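PDB 3GDC: multicopper oxidase from Arthrobacter sp. FB24, which probably oxidises phenolic substrates at a mononuclear copper and passes electrons to a copper cluster that reduces dioxygen to water, as laccases do. Local coordinates for residues A15-F20 with F195-K200; D163-V168 with V205-I210; H191-P196 with G279-F284; P263-F268 with F283-A288. All blocks are in the same frame, centred on the assembly; numbering follows the deposited sequence.

Contact 1 (A15-F20 with F195-K200); sequences AILRDF and FPVKVK
Leu17 and Val197 meet where helix 13-18, near the N-terminus, lies against strand 197-200, an outermost strand of one sheet in the second cupredoxin-like domain. CG of Leu17 is anti to the backbone N (chi1 -173°), and the CD2 branch does the touching. It lies 3.7 Å from Val197 CG1 and 4.0 Å from Val197 CG2, so a single methyl meets both branches of the valine. Leu17 also packs on Met167 of the neighbouring sheet and on Phe192 of helix 191-194; touching Met167 and Val197, it bridges the two sheets.

The next residue, Arg18, reaches further. Its chain, extended from CG to NE, carries the guanidinium to the strand. Arg18 NH2 stands 2.8 Å from Lys198 O, approaching it obliquely to the guanidinium plane, and the same nitrogen passes 4.0 Å from Val197 CG1. Arg18 NH1 donates in plane to a water at 2.9 Å. That water also accepts from Lys198 N at a distance of 3.1 Å, bridging side chain and strand backbone. NE turns to Asp163, with which it forms a salt bridge.

The contact is therefore part apolar, part polar: a buried leucine-valine touch sits beside a guanidinium whose charge is probably balanced by Asp163, while its nitrogens lie close to a backbone carbonyl and a bridging water at the partly exposed margin.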
loop_
_atom_site.group_PDB
_atom_site.type_symbol
_atom_site.label_atom_id
_atom_site.label_comp_id
_atom_site.label_asym_id
_atom_site.label_seq_id
_atom_site.Cartn_x
_atom_site.Cartn_y
_atom_site.Cartn_z
ATOM N N ALA A 15 25.508 11.729 -9.229
ATOM C CA ALA A 15 25.331 12.268 -10.573
ATOM C C ALA A 15 23.932 11.926 -11.102
ATOM O O ALA A 15 23.221 12.795 -11.637
ATOM C CB ALA A 15 26.401 11.725 -11.495
ATOM N N ILE A 16 23.535 10.670 -10.917
ATOM C CA ILE A 16 22.215 10.180 -11.349
ATOM C C ILE A 16 21.083 11.002 -10.728
ATOM O O ILE A 16 20.082 11.313 -11.385
ATOM C CB ILE A 16 22.063 8.672 -11.023
ATOM C CG1 ILE A 16 23.001 7.869 -11.933
ATOM C CG2 ILE A 16 20.593 8.209 -11.169
ATOM C CD1 ILE A 16 22.957 6.363 -11.732
ATOM N N LEU A 17 21.268 11.368 -9.460
ATOM C CA LEU A 17 20.286 12.113 -8.697
ATOM C C LEU A 17 19.778 13.364 -9.430
ATOM O O LEU A 17 18.593 13.700 -9.344
ATOM C CB LEU A 17 20.889 12.495 -7.344
ATOM C CG LEU A 17 20.058 13.145 -6.255
ATOM C CD1 LEU A 17 19.028 12.146 -5.711
ATOM C CD2 LEU A 17 21.026 13.582 -5.164
ATOM N N ARG A 18 20.656 14.028 -10.174
ATOM C CA ARG A 18 20.290 15.286 -10.820
ATOM C C ARG A 18 20.484 15.310 -12.342
ATOM O O ARG A 18 20.357 16.362 -12.970
ATOM C CB ARG A 18 21.032 16.444 -10.158
ATOM C CG ARG A 18 20.610 16.695 -8.718
ATOM C CD ARG A 18 21.345 17.900 -8.156
ATOM N NE ARG A 18 20.944 18.210 -6.783
ATOM C CZ ARG A 18 21.567 17.774 -5.694
ATOM N NH1 ARG A 18 22.637 16.997 -5.794
ATOM N NH2 ARG A 18 21.115 18.128 -4.495
ATOM N N ASP A 19 20.740 14.144 -12.929
ATOM C CA ASP A 19 20.974 14.033 -14.374
ATOM C C ASP A 19 19.660 13.765 -15.136
ATOM O O ASP A 19 19.276 12.619 -15.342
ATOM C CB ASP A 19 22.011 12.928 -14.643
ATOM C CG ASP A 19 22.409 12.816 -16.115
ATOM O OD1 ASP A 19 21.889 13.580 -16.957
ATOM O OD2 ASP A 19 23.264 11.957 -16.422
ATOM N N PHE A 20 18.994 14.834 -15.562
ATOM C CA PHE A 20 17.808 14.729 -16.405
ATOM C C PHE A 20 18.238 14.841 -17.866
ATOM O O PHE A 20 18.735 15.887 -18.312
ATOM C CB PHE A 20 16.776 15.794 -16.026
ATOM C CG PHE A 20 16.220 15.611 -14.638
ATOM C CD1 PHE A 20 15.108 14.808 -14.426
ATOM C CD2 PHE A 20 16.845 16.205 -13.544
ATOM C CE1 PHE A 20 14.601 14.618 -13.140
ATOM C CE2 PHE A 20 16.357 16.016 -12.252
ATOM C CZ PHE A 20 15.232 15.224 -12.051
ATOM N N PHE A 195 27.938 10.184 1.078
ATOM C CA PHE A 195 27.827 11.364 0.241
ATOM C C PHE A 195 26.415 11.909 0.353
ATOM O O PHE A 195 25.591 11.691 -0.529
ATOM C CB PHE A 195 28.201 11.021 -1.209
ATOM C CG PHE A 195 29.614 10.544 -1.343
ATOM C CD1 PHE A 195 30.659 11.464 -1.395
ATOM C CD2 PHE A 195 29.909 9.183 -1.345
ATOM C CE1 PHE A 195 31.976 11.035 -1.477
ATOM C CE2 PHE A 195 31.222 8.744 -1.427
ATOM C CZ PHE A 195 32.257 9.673 -1.496
ATOM N N PRO A 196 26.118 12.585 1.479
ATOM C CA PRO A 196 24.748 13.051 1.693
ATOM C C PRO A 196 24.233 13.951 0.569
ATOM O O PRO A 196 25.018 14.642 -0.101
ATOM C CB PRO A 196 24.849 13.845 3.004
ATOM C CG PRO A 196 25.998 13.245 3.718
ATOM C CD PRO A 196 26.994 12.939 2.613
ATOM N N VAL A 197 22.918 13.935 0.371
ATOM C CA VAL A 197 22.274 14.803 -0.619
ATOM C C VAL A 197 22.305 16.255 -0.137
ATOM O O VAL A 197 21.668 16.593 0.858
ATOM C CB VAL A 197 20.813 14.378 -0.857
ATOM C CG1 VAL A 197 20.178 15.234 -1.952
ATOM C CG2 VAL A 197 20.739 12.905 -1.228
ATOM N N LYS A 198 23.038 17.115 -0.846
ATOM C CA LYS A 198 23.169 18.517 -0.430
ATOM C C LYS A 198 22.005 19.381 -0.911
ATOM O O LYS A 198 21.758 19.496 -2.121
ATOM C CB LYS A 198 24.516 19.099 -0.886
ATOM C CG LYS A 198 25.723 18.401 -0.276
ATOM C CD LYS A 198 27.043 19.085 -0.696
ATOM C CE LYS A 198 28.227 18.462 0.033
ATOM N NZ LYS A 198 29.522 19.182 -0.237
ATOM N N VAL A 199 21.290 19.981 0.040
ATOM C CA VAL A 199 20.168 20.887 -0.253
ATOM C C VAL A 199 20.292 22.170 0.589
ATOM O O VAL A 199 21.057 22.211 1.549
ATOM C CB VAL A 199 18.787 20.223 0.013
ATOM C CG1 VAL A 199 18.555 18.996 -0.903
ATOM C CG2 VAL A 199 18.634 19.857 1.499
ATOM N N LYS A 200 19.537 23.202 0.230
ATOM C CA LYS A 200 19.598 24.477 0.944
ATOM C C LYS A 200 18.369 24.692 1.824
ATOM O O LYS A 200 17.250 24.435 1.400
ATOM C CB LYS A 200 19.741 25.633 -0.051
ATOM C CG LYS A 200 21.071 25.656 -0.779
ATOM C CD LYS A 200 21.040 26.605 -1.966
ATOM C CE LYS A 200 22.095 26.208 -2.991
ATOM N NZ LYS A 200 22.086 27.098 -4.177
HETATM O O HOH W 1 24.289 16.101 -3.543
#

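Contact 2 (D163-V168 with V205-I210); sequences DEMVMV and VRIHLI
Glu164 and His208 join side chains across two neighbouring parallel strands, 163-168 and 205-210, in one sheet of the second cupredoxin-like β-sandwich. The strands run in register, and alternating backbone bonds, from Arg206 N to Asp163 O through to Ile210 N to Met167 O, tie them along their length.

The tightly packed part is the face carrying Met165, Met167, Ile207 and Leu209. Met165 CG lies 3.7 Å from Ile207 CG1, the two chains side by side, and Met167 CG meets the other branch, Ile207 CG2, at 3.8 Å. Leu17 from helix 13-18 covers both methionines.

Looser packing marks the beginning of the pair, where Asp163 and Glu164 are partly exposed. Here Glu164 OE2 is 3.8 Å from Arg206 CD, while the guanidinium turns away to Glu257 and the carbonyl of Pro159. His208 NE2 donates to Glu164 OE2 at 2.7 Å, nearly straight at 175°. An alanine in place of Glu164 would probably leave His208 NE2 without its carboxylate mate and the imidazole less firmly fixed in rotation. The other ring nitrogen, ND1, is bonded to Thr128 OG1. OE2 receives NE2 on its anti lone pair, the carboxylate lying nearly coplanar with the ring.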
loop_
_atom_site.group_PDB
_atom_site.type_symbol
_atom_site.label_atom_id
_atom_site.label_comp_id
_atom_site.label_asym_id
_atom_site.label_seq_id
_atom_site.Cartn_x
_atom_site.Cartn_y
_atom_site.Cartn_z
ATOM N N ASP A 163 15.480 22.884 -6.420
ATOM C CA ASP A 163 16.372 21.728 -6.556
ATOM C C ASP A 163 15.536 20.506 -6.930
ATOM O O ASP A 163 14.788 19.994 -6.105
ATOM C CB ASP A 163 17.135 21.483 -5.240
ATOM C CG ASP A 163 18.292 20.481 -5.382
ATOM O OD1 ASP A 163 18.466 19.852 -6.452
ATOM O OD2 ASP A 163 19.049 20.321 -4.393
ATOM N N GLU A 164 15.649 20.054 -8.171
ATOM C CA GLU A 164 14.869 18.910 -8.639
ATOM C C GLU A 164 15.769 17.697 -8.774
ATOM O O GLU A 164 16.914 17.791 -9.246
ATOM C CB GLU A 164 14.197 19.226 -9.974
ATOM C CG GLU A 164 13.049 18.281 -10.365
ATOM C CD GLU A 164 12.130 18.916 -11.392
ATOM O OE1 GLU A 164 12.392 20.087 -11.753
ATOM O OE2 GLU A 164 11.151 18.272 -11.834
ATOM N N MET A 165 15.259 16.554 -8.344
ATOM C CA MET A 165 16.058 15.335 -8.339
ATOM C C MET A 165 15.214 14.090 -8.606
ATOM O O MET A 165 13.975 14.138 -8.559
ATOM C CB MET A 165 16.837 15.197 -7.025
ATOM C CG MET A 165 16.021 15.421 -5.791
ATOM S SD MET A 165 17.034 15.416 -4.287
ATOM C CE MET A 165 17.791 17.016 -4.366
ATOM N N VAL A 166 15.907 12.997 -8.916
ATOM C CA VAL A 166 15.286 11.701 -9.169
ATOM C C VAL A 166 15.901 10.636 -8.261
ATOM O O VAL A 166 17.119 10.568 -8.079
ATOM C CB VAL A 166 15.334 11.278 -10.689
ATOM C CG1 VAL A 166 16.759 11.233 -11.238
ATOM C CG2 VAL A 166 14.611 9.952 -10.923
ATOM N N MET A 167 15.026 9.815 -7.690
ATOM C CA MET A 167 15.434 8.721 -6.815
ATOM C C MET A 167 14.752 7.427 -7.234
ATOM O O MET A 167 13.521 7.288 -7.113
ATOM C CB MET A 167 15.078 9.051 -5.360
ATOM C CG MET A 167 15.913 10.186 -4.797
ATOM S SD MET A 167 15.650 10.359 -3.026
ATOM C CE MET A 167 16.936 11.572 -2.649
ATOM N N VAL A 168 15.551 6.482 -7.718
ATOM C CA VAL A 168 15.038 5.177 -8.117
ATOM C C VAL A 168 15.438 4.147 -7.050
ATOM O O VAL A 168 16.631 3.941 -6.773
ATOM C CB VAL A 168 15.544 4.739 -9.509
ATOM C CG1 VAL A 168 14.952 3.383 -9.885
ATOM C CG2 VAL A 168 15.217 5.808 -10.585
ATOM N N VAL A 205 12.487 21.719 -2.681
ATOM C CA VAL A 205 13.100 20.500 -3.203
ATOM C C VAL A 205 11.989 19.619 -3.787
ATOM O O VAL A 205 10.979 19.395 -3.130
ATOM C CB VAL A 205 13.874 19.749 -2.091
ATOM C CG1 VAL A 205 14.392 18.388 -2.601
ATOM C CG2 VAL A 205 15.019 20.615 -1.553
ATOM N N ARG A 206 12.170 19.150 -5.026
ATOM C CA ARG A 206 11.188 18.315 -5.701
ATOM C C ARG A 206 11.869 17.005 -6.102
ATOM O O ARG A 206 12.842 16.999 -6.862
ATOM C CB ARG A 206 10.607 19.029 -6.944
ATOM C CG ARG A 206 9.643 18.198 -7.780
ATOM C CD ARG A 206 8.948 19.026 -8.886
ATOM N NE ARG A 206 8.120 20.086 -8.309
ATOM C CZ ARG A 206 8.014 21.325 -8.797
ATOM N NH1 ARG A 206 8.673 21.672 -9.890
ATOM N NH2 ARG A 206 7.243 22.216 -8.177
ATOM N N ILE A 207 11.353 15.902 -5.581
ATOM C CA ILE A 207 11.947 14.596 -5.827
ATOM C C ILE A 207 10.985 13.732 -6.637
ATOM O O ILE A 207 9.828 13.560 -6.259
ATOM C CB ILE A 207 12.269 13.865 -4.490
ATOM C CG1 ILE A 207 13.148 14.734 -3.583
ATOM C CG2 ILE A 207 12.926 12.494 -4.768
ATOM C CD1 ILE A 207 13.244 14.210 -2.128
ATOM N N HIS A 208 11.481 13.169 -7.731
ATOM C CA HIS A 208 10.745 12.148 -8.462
ATOM C C HIS A 208 11.168 10.785 -7.924
ATOM O O HIS A 208 12.271 10.327 -8.204
ATOM C CB HIS A 208 11.050 12.255 -9.955
ATOM C CG HIS A 208 10.677 13.583 -10.519
ATOM N ND1 HIS A 208 9.415 13.865 -10.992
ATOM C CD2 HIS A 208 11.385 14.733 -10.619
ATOM C CE1 HIS A 208 9.369 15.124 -11.388
ATOM N NE2 HIS A 208 10.548 15.676 -11.162
ATOM N N LEU A 209 10.277 10.140 -7.177
ATOM C CA LEU A 209 10.607 8.868 -6.509
ATOM C C LEU A 209 9.941 7.712 -7.212
ATOM O O LEU A 209 8.716 7.691 -7.329
ATOM C CB LEU A 209 10.130 8.901 -5.049
ATOM C CG LEU A 209 10.407 7.628 -4.242
ATOM C CD1 LEU A 209 11.883 7.543 -3.929
ATOM C CD2 LEU A 209 9.580 7.672 -2.961
ATOM N N ILE A 210 10.746 6.751 -7.656
ATOM C CA ILE A 210 10.264 5.642 -8.468
ATOM C C ILE A 210 10.673 4.324 -7.853
ATOM O O ILE A 210 11.850 4.116 -7.568
ATOM C CB ILE A 210 10.858 5.706 -9.893
ATOM C CG1 ILE A 210 10.490 7.033 -10.544
ATOM C CG2 ILE A 210 10.405 4.512 -10.732
ATOM C CD1 ILE A 210 11.450 7.469 -11.625
#

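Contact 3 (H191-P196 with G279-F284); sequences HFMDFP and GWMGFF
Met193 and Phe283 form the Met-aromatic part of the packing between the short helix 191-194 and strand 281-287. SD of Met193 lies 4.3 Å from the centroid of the Phe283 ring and 39° off its normal, an oblique approach rather than one straight over the face. The methionine is bent at both chi2 (-68°) and chi3 (-73°), which folds its end back toward the strand and sets CE 3.5 Å from Phe283 CE2.

Apolar contacts extend this on both sides. Met193 SD also touches Met281 CG at 3.7 Å, so the sulfur is wedged between an aliphatic chain and an aromatic ring. Pro196 runs side by side with Phe283, its CB 3.9 Å from Phe283 CB. Between these, Gly282 lies against the helix, its CA 3.8 Å from Phe192 CB, and a beta carbon on Gly282 would run into that atom.

The polar links are few. Phe283 N donates to Phe192 O at 2.9 Å, from well above the carbonyl plane. A water accepts from Phe192 N and donates to Met281 O at 2.8 Å, linking the helix to the strand two residues before Phe283.

Beyond the two segments, Phe283 packs on Ile106 of a second subunit, and the Met281 side chain is about 7 Å from a bound copper ion. The chemistry is thus that of a largely apolar contact of two methionines, a proline and a phenylalanine, supplemented by one direct backbone bond and one water bridge, near a subunit interface.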
loop_
_atom_site.group_PDB
_atom_site.type_symbol
_atom_site.label_atom_id
_atom_site.label_comp_id
_atom_site.label_asym_id
_atom_site.label_seq_id
_atom_site.Cartn_x
_atom_site.Cartn_y
_atom_site.Cartn_z
ATOM N N HIS A 191 25.309 4.663 -0.452
ATOM C CA HIS A 191 26.050 5.780 -1.053
ATOM C C HIS A 191 25.763 7.125 -0.380
ATOM O O HIS A 191 26.698 7.913 -0.124
ATOM C CB HIS A 191 25.799 5.860 -2.567
ATOM C CG HIS A 191 26.359 7.092 -3.212
ATOM N ND1 HIS A 191 27.668 7.181 -3.637
ATOM C CD2 HIS A 191 25.785 8.283 -3.508
ATOM C CE1 HIS A 191 27.875 8.376 -4.165
ATOM N NE2 HIS A 191 26.747 9.060 -4.105
ATOM N N PHE A 192 24.488 7.397 -0.095
ATOM C CA PHE A 192 24.100 8.701 0.456
ATOM C C PHE A 192 24.328 8.811 1.975
ATOM O O PHE A 192 24.063 9.851 2.580
ATOM C CB PHE A 192 22.666 9.076 0.043
ATOM C CG PHE A 192 22.497 9.226 -1.448
ATOM C CD1 PHE A 192 23.030 10.339 -2.113
ATOM C CD2 PHE A 192 21.848 8.243 -2.193
ATOM C CE1 PHE A 192 22.895 10.490 -3.502
ATOM C CE2 PHE A 192 21.698 8.384 -3.597
ATOM C CZ PHE A 192 22.227 9.511 -4.246
ATOM N N MET A 193 24.843 7.741 2.568
ATOM C CA MET A 193 25.387 7.815 3.934
ATOM C C MET A 193 26.735 8.520 3.874
ATOM O O MET A 193 27.037 9.381 4.711
ATOM C CB MET A 193 25.565 6.430 4.554
ATOM C CG MET A 193 24.280 5.636 4.784
ATOM S SD MET A 193 23.223 6.359 6.052
ATOM C CE MET A 193 24.161 5.960 7.544
ATOM N N ASP A 194 27.532 8.152 2.876
ATOM C CA ASP A 194 28.890 8.692 2.713
ATOM C C ASP A 194 28.912 10.008 1.972
ATOM O O ASP A 194 29.810 10.838 2.191
ATOM C CB ASP A 194 29.778 7.680 1.992
ATOM C CG ASP A 194 30.034 6.452 2.823
ATOM O OD1 ASP A 194 30.036 6.574 4.069
ATOM O OD2 ASP A 194 30.238 5.364 2.239
ATOM N N PHE A 195 27.938 10.184 1.078
ATOM C CA PHE A 195 27.827 11.364 0.241
ATOM C C PHE A 195 26.415 11.909 0.353
ATOM O O PHE A 195 25.591 11.691 -0.529
ATOM C CB PHE A 195 28.201 11.021 -1.209
ATOM C CG PHE A 195 29.614 10.544 -1.343
ATOM C CD1 PHE A 195 30.659 11.464 -1.395
ATOM C CD2 PHE A 195 29.909 9.183 -1.345
ATOM C CE1 PHE A 195 31.976 11.035 -1.477
ATOM C CE2 PHE A 195 31.222 8.744 -1.427
ATOM C CZ PHE A 195 32.257 9.673 -1.496
ATOM N N PRO A 196 26.118 12.585 1.479
ATOM C CA PRO A 196 24.748 13.051 1.693
ATOM C C PRO A 196 24.233 13.951 0.569
ATOM O O PRO A 196 25.018 14.642 -0.101
ATOM C CB PRO A 196 24.849 13.845 3.004
ATOM C CG PRO A 196 25.998 13.245 3.718
ATOM C CD PRO A 196 26.994 12.939 2.613
ATOM N N GLY A 279 21.031 -1.321 2.694
ATOM C CA GLY A 279 21.564 -0.321 1.780
ATOM C C GLY A 279 20.674 0.849 1.428
ATOM O O GLY A 279 21.159 1.861 0.925
ATOM N N TRP A 280 19.376 0.723 1.684
ATOM C CA TRP A 280 18.430 1.792 1.359
ATOM C C TRP A 280 18.332 2.768 2.550
ATOM O O TRP A 280 17.329 2.849 3.258
ATOM C CB TRP A 280 17.102 1.181 0.854
ATOM C CG TRP A 280 15.918 2.096 0.523
ATOM C CD1 TRP A 280 14.654 1.665 0.196
ATOM C CD2 TRP A 280 15.857 3.535 0.519
ATOM N NE1 TRP A 280 13.823 2.731 -0.004
ATOM C CE2 TRP A 280 14.527 3.892 0.186
ATOM C CE3 TRP A 280 16.790 4.559 0.762
ATOM C CZ2 TRP A 280 14.106 5.220 0.091
ATOM C CZ3 TRP A 280 16.371 5.881 0.668
ATOM C CH2 TRP A 280 15.036 6.200 0.340
ATOM N N MET A 281 19.432 3.491 2.768
ATOM C CA MET A 281 19.487 4.578 3.739
ATOM C C MET A 281 20.537 5.612 3.334
ATOM O O MET A 281 21.549 5.278 2.724
ATOM C CB MET A 281 19.741 4.053 5.166
ATOM C CG MET A 281 21.067 3.381 5.394
ATOM S SD MET A 281 21.359 2.890 7.133
ATOM C CE MET A 281 20.791 4.306 8.016
ATOM N N GLY A 282 20.264 6.867 3.663
ATOM C CA GLY A 282 21.199 7.959 3.417
ATOM C C GLY A 282 20.866 9.165 4.277
ATOM O O GLY A 282 20.032 9.079 5.185
ATOM N N PHE A 283 21.533 10.281 3.992
ATOM C CA PHE A 283 21.263 11.552 4.650
ATOM C C PHE A 283 21.034 12.654 3.635
ATOM O O PHE A 283 21.656 12.653 2.562
ATOM C CB PHE A 283 22.466 12.004 5.478
ATOM C CG PHE A 283 22.763 11.137 6.655
ATOM C CD1 PHE A 283 21.980 11.214 7.806
ATOM C CD2 PHE A 283 23.847 10.266 6.627
ATOM C CE1 PHE A 283 22.266 10.411 8.917
ATOM C CE2 PHE A 283 24.142 9.466 7.730
ATOM C CZ PHE A 283 23.349 9.536 8.870
ATOM N N PHE A 284 20.172 13.598 4.002
ATOM C CA PHE A 284 20.217 14.950 3.436
ATOM C C PHE A 284 21.129 15.790 4.317
ATOM O O PHE A 284 21.097 15.673 5.547
ATOM C CB PHE A 284 18.840 15.601 3.417
ATOM C CG PHE A 284 17.946 15.093 2.333
ATOM C CD1 PHE A 284 17.894 15.731 1.097
ATOM C CD2 PHE A 284 17.148 13.969 2.551
ATOM C CE1 PHE A 284 17.056 15.241 0.092
ATOM C CE2 PHE A 284 16.304 13.483 1.547
ATOM C CZ PHE A 284 16.261 14.127 0.323
HETATM O O HOH W 2 22.237 5.592 -0.020
#

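Contact 4 (P263-F268 with F283-A288); sequences PGKFMF and FFEVSA
Lys265 reaches across to Phe284, Glu285 and Phe283 in turn. Its CB passes 4.1 Å from Phe284 O. The next carbon, CG, comes within 3.2 Å of Glu285 OE1, and beyond it the chain is extended. CD lies over the face of the Phe283 ring, 4.3 Å from the centroid and 13° off the normal, a CH-pi contact offset toward the rim. CE returns to the neighbourhood of the carboxylate, 3.6 Å from Glu285 OE1. At the tip, NZ makes an off-centre cation-pi contact, 4.5 Å from the Phe283 centroid. Lys265 also packs on Ile106 of a second subunit.

The backbones of strands 264-268 and 283-287 form an antiparallel pair in the cupredoxin-like β-sandwich. Gly264 and Val286, and likewise Phe266 and Phe284, are hydrogen-bonded pairs, each exchanging two backbone bonds. Gly264 has backbone angles that would jam a beta carbon against the preceding carbonyl.

On the sheet face turned to the sandwich interior, Phe268 meets Phe284. CG of Phe268 sits in the crowded position between backbone N and carbonyl carbon (chi1 72°), and one face of its ring receives Phe284 CE2. The two planes are oblique, at 51°, with Phe268 CD2 3.5 Å from Phe284 CD2. An alanine at Phe268 would probably open a gap against the Phe284 ring and let that ring turn more freely. On the other side of the sheet, Met267 CE touches Phe283 CE1 at 3.7 Å, and the Met267 side chain comes about 4 Å from a bound copper ion.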
loop_
_atom_site.group_PDB
_atom_site.type_symbol
_atom_site.label_atom_id
_atom_site.label_comp_id
_atom_site.label_asym_id
_atom_site.label_seq_id
_atom_site.Cartn_x
_atom_site.Cartn_y
_atom_site.Cartn_z
ATOM N N PRO A 263 18.930 23.608 9.264
ATOM C CA PRO A 263 20.175 23.070 8.717
ATOM C C PRO A 263 20.586 21.802 9.452
ATOM O O PRO A 263 20.072 21.537 10.543
ATOM C CB PRO A 263 21.183 24.195 8.977
ATOM C CG PRO A 263 20.648 24.893 10.184
ATOM C CD PRO A 263 19.159 24.829 10.062
ATOM N N GLY A 264 21.488 21.023 8.858
ATOM C CA GLY A 264 22.002 19.805 9.488
ATOM C C GLY A 264 21.749 18.535 8.697
ATOM O O GLY A 264 21.303 18.592 7.546
ATOM N N LYS A 265 22.041 17.394 9.323
ATOM C CA LYS A 265 21.890 16.077 8.703
ATOM C C LYS A 265 20.557 15.431 9.060
ATOM O O LYS A 265 20.222 15.289 10.244
ATOM C CB LYS A 265 23.006 15.142 9.164
ATOM C CG LYS A 265 24.252 15.135 8.318
ATOM C CD LYS A 265 25.105 13.947 8.727
ATOM C CE LYS A 265 26.371 13.840 7.905
ATOM N NZ LYS A 265 27.019 12.514 8.145
ATOM N N PHE A 266 19.810 15.024 8.033
ATOM C CA PHE A 266 18.520 14.367 8.212
ATOM C C PHE A 266 18.484 13.058 7.441
ATOM O O PHE A 266 18.603 13.047 6.212
ATOM C CB PHE A 266 17.391 15.304 7.783
ATOM C CG PHE A 266 17.309 16.545 8.622
ATOM C CD1 PHE A 266 16.564 16.547 9.796
ATOM C CD2 PHE A 266 18.015 17.694 8.267
ATOM C CE1 PHE A 266 16.487 17.686 10.597
ATOM C CE2 PHE A 266 17.959 18.851 9.067
ATOM C CZ PHE A 266 17.187 18.846 10.232
ATOM N N MET A 267 18.360 11.956 8.172
ATOM C CA MET A 267 18.340 10.631 7.552
ATOM C C MET A 267 17.104 10.446 6.659
ATOM O O MET A 267 16.031 10.992 6.929
ATOM C CB MET A 267 18.388 9.542 8.622
ATOM C CG MET A 267 18.706 8.154 8.095
ATOM S SD MET A 267 18.841 6.975 9.453
ATOM C CE MET A 267 20.517 7.283 9.977
ATOM N N PHE A 268 17.283 9.710 5.569
ATOM C CA PHE A 268 16.148 9.233 4.783
ATOM C C PHE A 268 16.391 7.774 4.433
ATOM O O PHE A 268 17.537 7.365 4.185
ATOM C CB PHE A 268 15.852 10.119 3.559
ATOM C CG PHE A 268 16.856 10.010 2.447
ATOM C CD1 PHE A 268 16.539 9.319 1.270
ATOM C CD2 PHE A 268 18.099 10.624 2.552
ATOM C CE1 PHE A 268 17.481 9.214 0.230
ATOM C CE2 PHE A 268 19.030 10.533 1.527
ATOM C CZ PHE A 268 18.719 9.827 0.357
ATOM N N PHE A 283 21.533 10.281 3.992
ATOM C CA PHE A 283 21.263 11.552 4.650
ATOM C C PHE A 283 21.034 12.654 3.635
ATOM O O PHE A 283 21.656 12.653 2.562
ATOM C CB PHE A 283 22.466 12.004 5.478
ATOM C CG PHE A 283 22.763 11.137 6.655
ATOM C CD1 PHE A 283 21.980 11.214 7.806
ATOM C CD2 PHE A 283 23.847 10.266 6.627
ATOM C CE1 PHE A 283 22.266 10.411 8.917
ATOM C CE2 PHE A 283 24.142 9.466 7.730
ATOM C CZ PHE A 283 23.349 9.536 8.870
ATOM N N PHE A 284 20.172 13.598 4.002
ATOM C CA PHE A 284 20.217 14.950 3.436
ATOM C C PHE A 284 21.129 15.790 4.317
ATOM O O PHE A 284 21.097 15.673 5.547
ATOM C CB PHE A 284 18.840 15.601 3.417
ATOM C CG PHE A 284 17.946 15.093 2.333
ATOM C CD1 PHE A 284 17.894 15.731 1.097
ATOM C CD2 PHE A 284 17.148 13.969 2.551
ATOM C CE1 PHE A 284 17.056 15.241 0.092
ATOM C CE2 PHE A 284 16.304 13.483 1.547
ATOM C CZ PHE A 284 16.261 14.127 0.323
ATOM N N GLU A 285 21.954 16.611 3.681
ATOM C CA GLU A 285 22.761 17.606 4.387
ATOM C C GLU A 285 22.230 18.989 4.012
ATOM O O GLU A 285 22.373 19.433 2.869
ATOM C CB GLU A 285 24.237 17.457 4.016
ATOM C CG GLU A 285 25.160 18.455 4.729
ATOM C CD GLU A 285 25.336 18.139 6.198
ATOM O OE1 GLU A 285 26.002 17.126 6.511
ATOM O OE2 GLU A 285 24.816 18.908 7.044
ATOM N N VAL A 286 21.588 19.648 4.971
ATOM C CA VAL A 286 20.907 20.915 4.728
ATOM C C VAL A 286 21.828 22.048 5.163
ATOM O O VAL A 286 22.209 22.126 6.332
ATOM C CB VAL A 286 19.565 21.014 5.495
ATOM C CG1 VAL A 286 18.804 22.290 5.110
ATOM C CG2 VAL A 286 18.696 19.784 5.250
ATOM N N SER A 287 22.194 22.903 4.217
ATOM C CA SER A 287 23.063 24.041 4.503
ATOM C C SER A 287 22.219 25.251 4.872
ATOM O O SER A 287 21.129 25.438 4.335
ATOM C CB SER A 287 23.955 24.347 3.298
ATOM O OG SER A 287 23.174 24.700 2.171
ATOM N N ALA A 288 22.733 26.075 5.789
ATOM C CA ALA A 288 22.007 27.234 6.326
ATOM C C ALA A 288 21.461 28.213 5.275
ATOM O O ALA A 288 22.164 28.603 4.337
ATOM C CB ALA A 288 22.879 27.977 7.338
#

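In the fold
The contacts lead from helix 13-18 through the two sheets of the second domain toward the copper bound by His224 and His269. Contacts 1 and 2, with centres 9 Å apart, join where Leu17 O lies 2.8 Å from Val166 N, probably a hydrogen bond. Contact 1 meets contacts 3 and 4 in the other sheet, where strand 197-200 borders strand 281-287. Contacts 3 and 4 share Phe283 and Phe284. Across the sandwich interior, Ile207 CD1 of contact 2 touches Phe284 CZ at 3.9 Å. Strand 264-269 ends at His269. Met267 of contact 4 packs on His224 and on His134 of a second subunit, consistent with a copper site near the subunit interface.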